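Local coordinates for outer membrane protein Omp121 (Bacteroides thetaiotaomicron, PDB 5FQ8) that probably imports nutrients across the outer membrane as a TonB-dependent receptor, a calcium-binding beta barrel with a plug domain inside, at residues G252-N257 against S275-D280; I133-V138 against Y290-F295; E178-V183 against N979-F984; Y124-G129 against Q317-A322. All coordinates share one frame; numbering follows the deposited sequence.

Contact 1 (G252-N257 against S275-D280); sequences GFRYSN and SQISDD. With CA (calcium ion), chain M.
Strands 252-264 and 268-280 form a beta hairpin in the barrel wall, and this contact is the end of it farthest from the turn, next to a calcium site. The segments run antiparallel, with 174° between their directions. F253, Y255 and N257 make hydrogen-bonded pairs with D280, S278 and Q276, while R254-D279 and S256-I277 are the non-hydrogen-bonded pairs in between. D280 N donates to F253 O over 3.0 Å, approaching almost along the C=O axis. The middle of the ladder is looser, since Y255 N reaches S278 O at 3.4 Å, a weak bond. Q276 O is gripped twice, by N257 N and by S256 OG, the latter at 3.1 Å and in the carbonyl plane.

Side chains alternate between the two faces of the barrel wall. R254 and I277 share the inner face, where they touch S58 of the plug and R254 NH2 bonds R56 O. The carboxylate of D279 lies obliquely beside CB and CG of R254, yet R254 NE stays 5.2 Å from D279 OD2. On the opposite face, Y255 CG lies between the backbone N and the carbonyl carbon (chi1 61°), turning the ring across the strand pair, so that S278 CB sits 3.8 Å from the Y255 ring centroid, a CH-pi contact. Q276 bends at chi2 (-87°), bringing OE1 within 3.3 Å of N257 ND2, a weak bond; N257 OD1 and S278 OG instead bond Y179 and D291. D280 OD1 binds calcium at 2.3 Å, with G281, I283, T285 and D288 completing the site.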
# COMPACT_ATOMS: atom_id res chain seq x y z
N GLY B 252 -19.30 -22.13 20.76
CA GLY B 252 -18.11 -22.44 20.02
C GLY B 252 -17.98 -23.94 19.83
O GLY B 252 -18.41 -24.72 20.68
N PHE B 253 -17.44 -24.34 18.70
CA PHE B 253 -17.15 -25.74 18.46
C PHE B 253 -15.71 -25.87 17.99
O PHE B 253 -15.21 -25.00 17.28
CB PHE B 253 -18.09 -26.34 17.45
CG PHE B 253 -17.88 -27.81 17.24
CD1 PHE B 253 -18.44 -28.73 18.11
CD2 PHE B 253 -17.13 -28.28 16.18
CE1 PHE B 253 -18.25 -30.09 17.92
CE2 PHE B 253 -16.95 -29.63 15.98
CZ PHE B 253 -17.51 -30.53 16.86
N ARG B 254 -15.05 -26.94 18.43
CA ARG B 254 -13.67 -27.21 18.07
C ARG B 254 -13.49 -28.71 17.93
O ARG B 254 -13.93 -29.47 18.80
CB ARG B 254 -12.71 -26.64 19.13
CG ARG B 254 -11.24 -26.85 18.82
CD ARG B 254 -10.33 -26.66 20.03
NE ARG B 254 -10.10 -27.88 20.79
CZ ARG B 254 -9.15 -28.02 21.71
NH1 ARG B 254 -8.34 -27.02 21.97
NH2 ARG B 254 -9.01 -29.16 22.37
N TYR B 255 -12.88 -29.14 16.83
CA TYR B 255 -12.58 -30.55 16.60
C TYR B 255 -11.10 -30.73 16.35
O TYR B 255 -10.51 -29.97 15.60
CB TYR B 255 -13.39 -31.13 15.45
CG TYR B 255 -13.18 -30.50 14.11
CD1 TYR B 255 -12.18 -30.96 13.26
CD2 TYR B 255 -14.00 -29.49 13.65
CE1 TYR B 255 -11.99 -30.41 12.02
CE2 TYR B 255 -13.82 -28.94 12.41
CZ TYR B 255 -12.81 -29.41 11.60
OH TYR B 255 -12.62 -28.87 10.36
N SER B 256 -10.50 -31.71 17.01
CA SER B 256 -9.07 -31.94 16.92
C SER B 256 -8.79 -33.38 16.53
O SER B 256 -9.54 -34.29 16.90
CB SER B 256 -8.36 -31.65 18.22
OG SER B 256 -7.04 -32.18 18.15
N ASN B 257 -7.70 -33.58 15.79
CA ASN B 257 -7.25 -34.91 15.38
C ASN B 257 -5.74 -34.93 15.53
O ASN B 257 -5.05 -34.08 14.96
CB ASN B 257 -7.64 -35.21 13.93
CG ASN B 257 -9.12 -35.45 13.75
OD1 ASN B 257 -9.62 -36.50 14.07
ND2 ASN B 257 -9.81 -34.48 13.21
N SER B 275 -0.81 -33.07 13.99
CA SER B 275 -1.90 -32.56 14.80
C SER B 275 -2.75 -31.61 13.97
O SER B 275 -2.24 -30.92 13.10
CB SER B 275 -1.38 -31.85 16.03
OG SER B 275 -0.47 -30.85 15.64
N GLN B 276 -4.04 -31.59 14.26
CA GLN B 276 -4.99 -30.77 13.54
C GLN B 276 -6.00 -30.23 14.53
O GLN B 276 -6.50 -30.95 15.38
CB GLN B 276 -5.69 -31.57 12.45
CG GLN B 276 -6.70 -30.81 11.65
CD GLN B 276 -8.06 -30.82 12.29
OE1 GLN B 276 -8.27 -31.51 13.26
NE2 GLN B 276 -8.97 -30.04 11.75
N ILE B 277 -6.31 -28.94 14.39
CA ILE B 277 -7.21 -28.22 15.29
C ILE B 277 -7.98 -27.21 14.46
O ILE B 277 -7.41 -26.53 13.61
CB ILE B 277 -6.43 -27.52 16.42
CG1 ILE B 277 -5.71 -28.54 17.28
CG2 ILE B 277 -7.34 -26.70 17.27
CD1 ILE B 277 -4.99 -27.95 18.41
N SER B 278 -9.29 -27.12 14.70
CA SER B 278 -10.13 -26.21 13.94
C SER B 278 -11.20 -25.63 14.84
O SER B 278 -12.21 -26.28 15.11
CB SER B 278 -10.77 -26.90 12.75
OG SER B 278 -9.84 -27.01 11.70
N ASP B 279 -11.01 -24.39 15.26
CA ASP B 279 -11.87 -23.75 16.23
C ASP B 279 -12.73 -22.69 15.55
O ASP B 279 -12.21 -21.87 14.81
CB ASP B 279 -11.02 -23.14 17.34
CG ASP B 279 -11.73 -23.07 18.64
OD1 ASP B 279 -12.97 -23.17 18.62
OD2 ASP B 279 -11.05 -22.92 19.67
N ASP B 280 -14.03 -22.72 15.81
CA ASP B 280 -14.94 -21.64 15.45
C ASP B 280 -15.68 -21.30 16.74
O ASP B 280 -16.62 -22.00 17.11
CB ASP B 280 -15.88 -22.04 14.32
CG ASP B 280 -16.85 -20.93 13.92
OD1 ASP B 280 -16.94 -19.88 14.58
OD2 ASP B 280 -17.56 -21.13 12.91
CA CA M . -18.03 -18.26 15.73

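Contact 2 (I133-V138 against Y290-F295); sequences INPDDV and YDKYTF
K292 leaves its strand with CB directed at the 133-138 loop, and every torsion from chi1 (-176°) outward is anti, so the chain is drawn out to full length. CB packs on I277 CB and CD on I277 CD1 of the neighbouring strand. CE comes within 4.0 Å of I133 O, and NZ completes the approach with a hydrogen bond of 2.9 Å to I133 O. The ammonium sits 56° out of the I133 carbonyl plane, above it and not on a lone pair. NZ also donates to N131 O and S58 O, so three main-chain carbonyls surround this buried amine and probably offset the cost of its charge. Here a barrel strand, 289-303, reaches inward to the plug domain that fills the TonB-dependent receptor. Beyond the lysine, N134 CB lies 3.9 Å from T294 OG1. N134 itself is turned back on its own loop: OD1 accepts from D136 N at 3.0 Å, an Asx turn, while D137 N donates to N134 O at 2.9 Å, tightening the short 3-10 segment 135-137. The carboxylates that follow are held from other directions, D136 by R56 and S258, D137 by R298 and S273.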
# COMPACT_ATOMS: atom_id res chain seq x y z
N ILE B 133 3.90 -25.57 19.24
CA ILE B 133 4.27 -26.91 19.63
C ILE B 133 3.01 -27.71 19.91
O ILE B 133 2.01 -27.17 20.38
CB ILE B 133 5.22 -26.86 20.84
CG1 ILE B 133 5.66 -28.24 21.25
CG2 ILE B 133 4.57 -26.23 22.00
CD1 ILE B 133 6.81 -28.20 22.16
N ASN B 134 3.04 -28.98 19.54
CA ASN B 134 1.91 -29.87 19.75
C ASN B 134 2.07 -30.55 21.10
O ASN B 134 3.02 -31.32 21.28
CB ASN B 134 1.85 -30.90 18.64
CG ASN B 134 0.92 -32.05 18.95
OD1 ASN B 134 0.03 -31.96 19.80
ND2 ASN B 134 1.09 -33.14 18.23
N PRO B 135 1.17 -30.33 22.04
CA PRO B 135 1.35 -30.93 23.38
C PRO B 135 1.47 -32.43 23.37
O PRO B 135 2.22 -32.97 24.19
CB PRO B 135 0.10 -30.46 24.13
CG PRO B 135 -0.88 -30.11 23.07
CD PRO B 135 -0.10 -29.61 21.93
N ASP B 136 0.79 -33.12 22.45
CA ASP B 136 0.90 -34.58 22.40
C ASP B 136 2.33 -35.06 22.18
O ASP B 136 2.61 -36.23 22.43
CB ASP B 136 -0.01 -35.14 21.31
CG ASP B 136 -1.45 -35.17 21.72
OD1 ASP B 136 -1.74 -35.23 22.93
OD2 ASP B 136 -2.31 -35.14 20.82
N ASP B 137 3.23 -34.20 21.73
CA ASP B 137 4.61 -34.59 21.50
C ASP B 137 5.49 -34.40 22.72
O ASP B 137 6.67 -34.74 22.66
CB ASP B 137 5.23 -33.77 20.37
CG ASP B 137 4.84 -34.26 19.01
OD1 ASP B 137 4.56 -35.47 18.87
OD2 ASP B 137 4.82 -33.43 18.08
N VAL B 138 4.97 -33.83 23.80
CA VAL B 138 5.83 -33.47 24.91
C VAL B 138 6.00 -34.67 25.83
O VAL B 138 5.03 -35.27 26.28
CB VAL B 138 5.27 -32.27 25.68
CG1 VAL B 138 6.25 -31.86 26.75
CG2 VAL B 138 5.03 -31.14 24.72
N TYR B 290 -9.54 -20.46 14.26
CA TYR B 290 -8.16 -20.85 14.44
C TYR B 290 -8.07 -22.24 13.88
O TYR B 290 -8.83 -23.12 14.30
CB TYR B 290 -7.77 -20.80 15.90
CG TYR B 290 -6.40 -21.27 16.25
CD1 TYR B 290 -5.29 -20.72 15.67
CD2 TYR B 290 -6.22 -22.23 17.21
CE1 TYR B 290 -4.04 -21.14 16.03
CE2 TYR B 290 -4.98 -22.65 17.57
CZ TYR B 290 -3.90 -22.11 16.98
OH TYR B 290 -2.67 -22.56 17.37
N ASP B 291 -7.22 -22.42 12.89
CA ASP B 291 -6.86 -23.72 12.38
C ASP B 291 -5.39 -23.92 12.67
O ASP B 291 -4.57 -23.10 12.29
CB ASP B 291 -7.14 -23.81 10.88
CG ASP B 291 -8.58 -23.60 10.56
OD1 ASP B 291 -9.42 -24.04 11.35
OD2 ASP B 291 -8.89 -22.98 9.52
N LYS B 292 -5.06 -24.97 13.40
CA LYS B 292 -3.68 -25.33 13.65
C LYS B 292 -3.40 -26.65 12.96
O LYS B 292 -4.23 -27.55 12.99
CB LYS B 292 -3.41 -25.40 15.14
CG LYS B 292 -1.99 -25.67 15.51
CD LYS B 292 -1.85 -25.96 16.98
CE LYS B 292 -0.42 -26.07 17.37
NZ LYS B 292 -0.24 -26.41 18.78
N TYR B 293 -2.26 -26.73 12.27
CA TYR B 293 -1.74 -27.97 11.70
C TYR B 293 -0.26 -28.05 12.02
O TYR B 293 0.47 -27.08 11.80
CB TYR B 293 -1.91 -28.04 10.18
CG TYR B 293 -3.31 -28.17 9.63
CD1 TYR B 293 -4.06 -27.05 9.34
CD2 TYR B 293 -3.87 -29.40 9.35
CE1 TYR B 293 -5.32 -27.15 8.81
CE2 TYR B 293 -5.13 -29.51 8.82
CZ TYR B 293 -5.86 -28.37 8.56
OH TYR B 293 -7.12 -28.45 8.04
N THR B 294 0.20 -29.18 12.51
CA THR B 294 1.62 -29.41 12.69
C THR B 294 2.01 -30.75 12.10
O THR B 294 1.17 -31.63 11.91
CB THR B 294 2.01 -29.41 14.17
OG1 THR B 294 1.45 -30.56 14.82
CG2 THR B 294 1.51 -28.16 14.82
N PHE B 295 3.29 -30.88 11.78
CA PHE B 295 3.88 -32.14 11.36
C PHE B 295 5.28 -32.19 11.93
O PHE B 295 5.99 -31.19 11.91
CB PHE B 295 3.92 -32.28 9.84
CG PHE B 295 4.44 -33.61 9.38
CD1 PHE B 295 3.59 -34.69 9.28
CD2 PHE B 295 5.78 -33.78 9.08
CE1 PHE B 295 4.06 -35.90 8.88
CE2 PHE B 295 6.25 -34.99 8.67
CZ PHE B 295 5.39 -36.06 8.57

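Contact 3 (E178-V183 against N979-F984); sequences EYNGGV and NLMVKF
Backbone bonding is the tight part of this pairing, in which strand 177-188 meets strand 973-983 and the first and last strands of the barrel close the wall. The strands run at 170°, and four main-chain hydrogen bonds tie two pairs. G181 N to L980 O and L980 N to G181 O each measure 2.8 Å, both in the acceptor's carbonyl plane. Y179 N to V982 O, at 3.0 Å, comes from above that plane, while V982 N donates in plane to Y179 O. With CG anti to the backbone N (chi1 168°), Y179 lays its ring along the strand so that one face covers G181 N, 3.7 Å from the ring plane; the missing side chain at G181 permits this. V982 CG2 lies at the ring edge, 4.3 Å from Y179 CD2, and the hydroxyl bonds N257.

The other face is looser. E178 OE1 and K983 NZ form only a long salt bridge of 3.8 Å, M981 CE packs at 3.5 Å from E178 OE2, and N180 ND2 adds a weak bond to that oxygen. Both charged residues are partly exposed. Barrel closure thus rests mainly on main-chain bonding, with the long E178-K983 attraction probably screened by solvent.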
# COMPACT_ATOMS: atom_id res chain seq x y z
N GLU B 178 -0.40 -43.97 18.06
CA GLU B 178 -1.30 -43.38 19.04
C GLU B 178 -2.15 -42.30 18.39
O GLU B 178 -1.61 -41.37 17.79
CB GLU B 178 -0.52 -42.78 20.20
CG GLU B 178 -1.37 -42.13 21.25
CD GLU B 178 -0.56 -41.50 22.32
OE1 GLU B 178 0.65 -41.79 22.38
OE2 GLU B 178 -1.12 -40.70 23.10
N TYR B 179 -3.46 -42.42 18.50
CA TYR B 179 -4.39 -41.43 18.00
C TYR B 179 -5.10 -40.74 19.15
O TYR B 179 -5.47 -41.38 20.12
CB TYR B 179 -5.41 -42.07 17.09
CG TYR B 179 -6.59 -41.20 16.74
CD1 TYR B 179 -6.44 -40.10 15.91
CD2 TYR B 179 -7.86 -41.49 17.19
CE1 TYR B 179 -7.51 -39.32 15.56
CE2 TYR B 179 -8.94 -40.72 16.85
CZ TYR B 179 -8.76 -39.63 16.04
OH TYR B 179 -9.84 -38.86 15.70
N ASN B 180 -5.26 -39.42 19.05
CA ASN B 180 -6.10 -38.66 19.96
C ASN B 180 -7.10 -37.88 19.13
O ASN B 180 -6.72 -37.12 18.24
CB ASN B 180 -5.28 -37.70 20.83
CG ASN B 180 -4.43 -38.42 21.84
OD1 ASN B 180 -4.88 -38.72 22.93
ND2 ASN B 180 -3.19 -38.69 21.48
N GLY B 181 -8.38 -38.08 19.41
CA GLY B 181 -9.42 -37.39 18.68
C GLY B 181 -10.32 -36.65 19.65
O GLY B 181 -10.82 -37.23 20.60
N GLY B 182 -10.51 -35.35 19.43
CA GLY B 182 -11.17 -34.52 20.42
C GLY B 182 -12.27 -33.68 19.81
O GLY B 182 -12.32 -33.45 18.61
N VAL B 183 -13.15 -33.23 20.68
CA VAL B 183 -14.30 -32.41 20.34
C VAL B 183 -14.62 -31.57 21.56
O VAL B 183 -14.64 -32.09 22.67
CB VAL B 183 -15.50 -33.28 19.93
CG1 VAL B 183 -16.76 -32.53 20.11
CG2 VAL B 183 -15.37 -33.72 18.50
N ASN B 979 -12.43 -36.39 24.65
CA ASN B 979 -11.23 -36.81 23.95
C ASN B 979 -11.15 -38.33 23.95
O ASN B 979 -11.36 -38.96 24.98
CB ASN B 979 -9.96 -36.25 24.58
CG ASN B 979 -8.69 -36.69 23.85
OD1 ASN B 979 -8.61 -36.59 22.63
ND2 ASN B 979 -7.71 -37.17 24.59
N LEU B 980 -10.85 -38.91 22.79
CA LEU B 980 -10.67 -40.34 22.65
C LEU B 980 -9.21 -40.62 22.35
O LEU B 980 -8.64 -40.00 21.46
CB LEU B 980 -11.57 -40.88 21.55
CG LEU B 980 -11.47 -42.36 21.23
CD1 LEU B 980 -11.44 -43.12 22.51
CD2 LEU B 980 -12.64 -42.81 20.39
N MET B 981 -8.61 -41.52 23.10
CA MET B 981 -7.23 -41.92 22.89
C MET B 981 -7.21 -43.40 22.54
O MET B 981 -7.94 -44.19 23.12
CB MET B 981 -6.39 -41.66 24.10
CG MET B 981 -4.93 -41.87 23.88
SD MET B 981 -4.35 -43.45 24.42
CE MET B 981 -2.82 -42.97 25.19
N VAL B 982 -6.39 -43.76 21.56
CA VAL B 982 -6.42 -45.09 20.97
C VAL B 982 -5.00 -45.51 20.64
O VAL B 982 -4.44 -45.05 19.65
CB VAL B 982 -7.28 -45.11 19.70
CG1 VAL B 982 -7.28 -46.47 19.10
CG2 VAL B 982 -8.70 -44.67 19.98
N LYS B 983 -4.40 -46.36 21.45
CA LYS B 983 -3.07 -46.85 21.14
C LYS B 983 -3.15 -48.07 20.23
O LYS B 983 -4.01 -48.93 20.42
CB LYS B 983 -2.30 -47.20 22.41
CG LYS B 983 -1.19 -46.21 22.76
CD LYS B 983 -0.25 -46.76 23.83
CE LYS B 983 0.90 -45.81 24.15
NZ LYS B 983 0.46 -44.59 24.90
N PHE B 984 -2.29 -48.11 19.23
CA PHE B 984 -2.16 -49.26 18.35
C PHE B 984 -0.76 -49.81 18.52
O PHE B 984 -0.48 -50.94 18.14
CB PHE B 984 -2.36 -48.89 16.89
CG PHE B 984 -3.77 -48.57 16.51
CD1 PHE B 984 -4.64 -49.56 16.14
CD2 PHE B 984 -4.20 -47.26 16.47
CE1 PHE B 984 -5.92 -49.26 15.77
CE2 PHE B 984 -5.47 -46.96 16.10
CZ PHE B 984 -6.34 -47.95 15.74
OXT PHE B 984 0.11 -49.11 19.02

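Contact 4 (Y124-G129 against Q317-A322); sequences YDFGNG and QKNNFA
Two phenyl rings are wedged between the segments. F321 presents one face to Y124, whose CA lies over the ring centre, 3.7 Å from the F321 centroid and 9° off the normal, a CH-pi contact; Y124 CB touches F321 CG at 3.8 Å. The F126 ring has Y124 CD1 above one face, toward the rim, and a water at its edge, in plane. N319 CB and F321 CB approach F126 obliquely, the latter 3.8 Å from F126 CE1, and the F126 ring also stacks with Y379 of the barrel strand 376-394.

Polar links run beside the rings. Q317 NE2 bonds N319 OD1 almost in its own amide plane and adds a weak bond of 2.8 Å to F126 O, bent to 124°. The water donates to D125 O at 2.8 Å and accepts from N319 ND2. In the plug segment D125 OD1, bonded also to S83, receives G127 N at 3.3 Å, an Asx turn.

The plug segment 124-129 therefore meets the end of barrel strand 306-320 and the loop residue F321 just beyond it without a backbone ladder. Barrel side-chain amides and a water carry the polar linkage to the plug carbonyls, and the rings carry the apolar contact.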
# COMPACT_ATOMS: atom_id res chain seq x y z
N TYR B 124 -6.47 -7.01 18.38
CA TYR B 124 -6.51 -8.39 17.92
C TYR B 124 -5.23 -9.06 18.38
O TYR B 124 -4.25 -8.41 18.70
CB TYR B 124 -6.69 -8.46 16.41
CG TYR B 124 -5.60 -7.82 15.57
CD1 TYR B 124 -4.35 -8.41 15.47
CD2 TYR B 124 -5.84 -6.65 14.86
CE1 TYR B 124 -3.36 -7.86 14.71
CE2 TYR B 124 -4.84 -6.09 14.08
CZ TYR B 124 -3.61 -6.70 14.01
OH TYR B 124 -2.60 -6.18 13.25
N ASP B 125 -5.27 -10.38 18.44
CA ASP B 125 -4.13 -11.15 18.92
C ASP B 125 -4.10 -12.46 18.15
O ASP B 125 -5.11 -13.16 18.09
CB ASP B 125 -4.21 -11.40 20.43
CG ASP B 125 -2.90 -11.84 21.01
OD1 ASP B 125 -2.36 -12.87 20.55
OD2 ASP B 125 -2.39 -11.15 21.91
N PHE B 126 -2.95 -12.79 17.57
CA PHE B 126 -2.89 -13.86 16.60
C PHE B 126 -2.02 -15.03 17.04
O PHE B 126 -1.90 -16.01 16.30
CB PHE B 126 -2.40 -13.33 15.24
CG PHE B 126 -3.47 -12.70 14.40
CD1 PHE B 126 -4.76 -13.15 14.45
CD2 PHE B 126 -3.16 -11.65 13.56
CE1 PHE B 126 -5.74 -12.57 13.65
CE2 PHE B 126 -4.12 -11.06 12.77
CZ PHE B 126 -5.43 -11.53 12.81
N GLY B 127 -1.40 -14.95 18.21
CA GLY B 127 -0.70 -16.09 18.77
C GLY B 127 0.74 -15.77 19.11
O GLY B 127 1.29 -14.75 18.70
N ASN B 128 1.34 -16.65 19.89
CA ASN B 128 2.76 -16.55 20.19
C ASN B 128 3.47 -17.85 19.85
O ASN B 128 2.87 -18.89 19.63
CB ASN B 128 3.04 -16.12 21.65
CG ASN B 128 2.76 -17.20 22.66
OD1 ASN B 128 1.63 -17.47 22.99
ND2 ASN B 128 3.82 -17.79 23.20
N GLY B 129 4.78 -17.74 19.73
CA GLY B 129 5.55 -18.75 19.04
C GLY B 129 5.49 -20.10 19.70
O GLY B 129 5.66 -21.14 19.04
N GLN B 317 -0.87 -22.05 10.69
CA GLN B 317 -2.03 -21.54 11.40
C GLN B 317 -2.80 -20.59 10.52
O GLN B 317 -2.22 -19.89 9.70
CB GLN B 317 -1.65 -20.87 12.71
CG GLN B 317 -0.97 -19.55 12.61
CD GLN B 317 -0.53 -19.06 13.96
OE1 GLN B 317 0.47 -19.51 14.51
NE2 GLN B 317 -1.28 -18.14 14.53
N LYS B 318 -4.12 -20.60 10.66
CA LYS B 318 -4.96 -19.56 10.09
C LYS B 318 -5.83 -19.00 11.19
O LYS B 318 -6.79 -19.64 11.62
CB LYS B 318 -5.81 -20.07 8.94
CG LYS B 318 -6.08 -19.00 7.90
CD LYS B 318 -7.18 -19.38 6.95
CE LYS B 318 -8.49 -18.82 7.44
NZ LYS B 318 -9.64 -19.36 6.69
N ASN B 319 -5.52 -17.79 11.63
CA ASN B 319 -6.34 -17.07 12.58
C ASN B 319 -7.27 -16.11 11.86
O ASN B 319 -6.89 -15.46 10.89
CB ASN B 319 -5.47 -16.27 13.55
CG ASN B 319 -4.45 -17.12 14.25
OD1 ASN B 319 -3.59 -17.71 13.62
ND2 ASN B 319 -4.52 -17.17 15.56
N ASN B 320 -8.49 -16.02 12.35
CA ASN B 320 -9.43 -14.95 12.05
C ASN B 320 -9.90 -14.40 13.38
O ASN B 320 -10.11 -15.16 14.33
CB ASN B 320 -10.63 -15.42 11.25
CG ASN B 320 -10.27 -15.89 9.86
OD1 ASN B 320 -9.95 -17.05 9.66
ND2 ASN B 320 -10.33 -15.00 8.90
N PHE B 321 -10.06 -13.10 13.47
CA PHE B 321 -10.29 -12.46 14.76
C PHE B 321 -11.47 -11.52 14.65
O PHE B 321 -11.65 -10.87 13.62
CB PHE B 321 -9.05 -11.71 15.19
CG PHE B 321 -8.95 -11.49 16.66
CD1 PHE B 321 -9.77 -10.59 17.29
CD2 PHE B 321 -7.99 -12.15 17.40
CE1 PHE B 321 -9.66 -10.37 18.63
CE2 PHE B 321 -7.88 -11.93 18.74
CZ PHE B 321 -8.71 -11.04 19.36
N ALA B 322 -12.29 -11.49 15.70
CA ALA B 322 -13.36 -10.50 15.79
C ALA B 322 -12.76 -9.28 16.49
O ALA B 322 -12.61 -9.24 17.71
CB ALA B 322 -14.56 -11.07 16.53
O HOH W 1 -5.88 -15.63 16.97

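In the fold
Contacts 1 and 3 hold strands of the barrel wall, whereas contacts 2 and 4 join plug to wall. The wall pairs are partly buried and rely on antiparallel backbone bonding; the plug contacts are buried and bring single side chains to the fore, a lysine in contact 2 and phenyl rings in contact 4. The wall elements are consecutive: strand 177-188 of contact 3 borders 252-264 of contact 1, then come 268-280, 289-303 of contact 2 and 306-320 of contact 4. Main-chain pairing continues between contacts, D279 with Y290 joining contacts 1 and 2, and D291 with K318 joining contacts 2 and 4. Contacts 3 and 4 lie farthest apart, about 26 Å between centres.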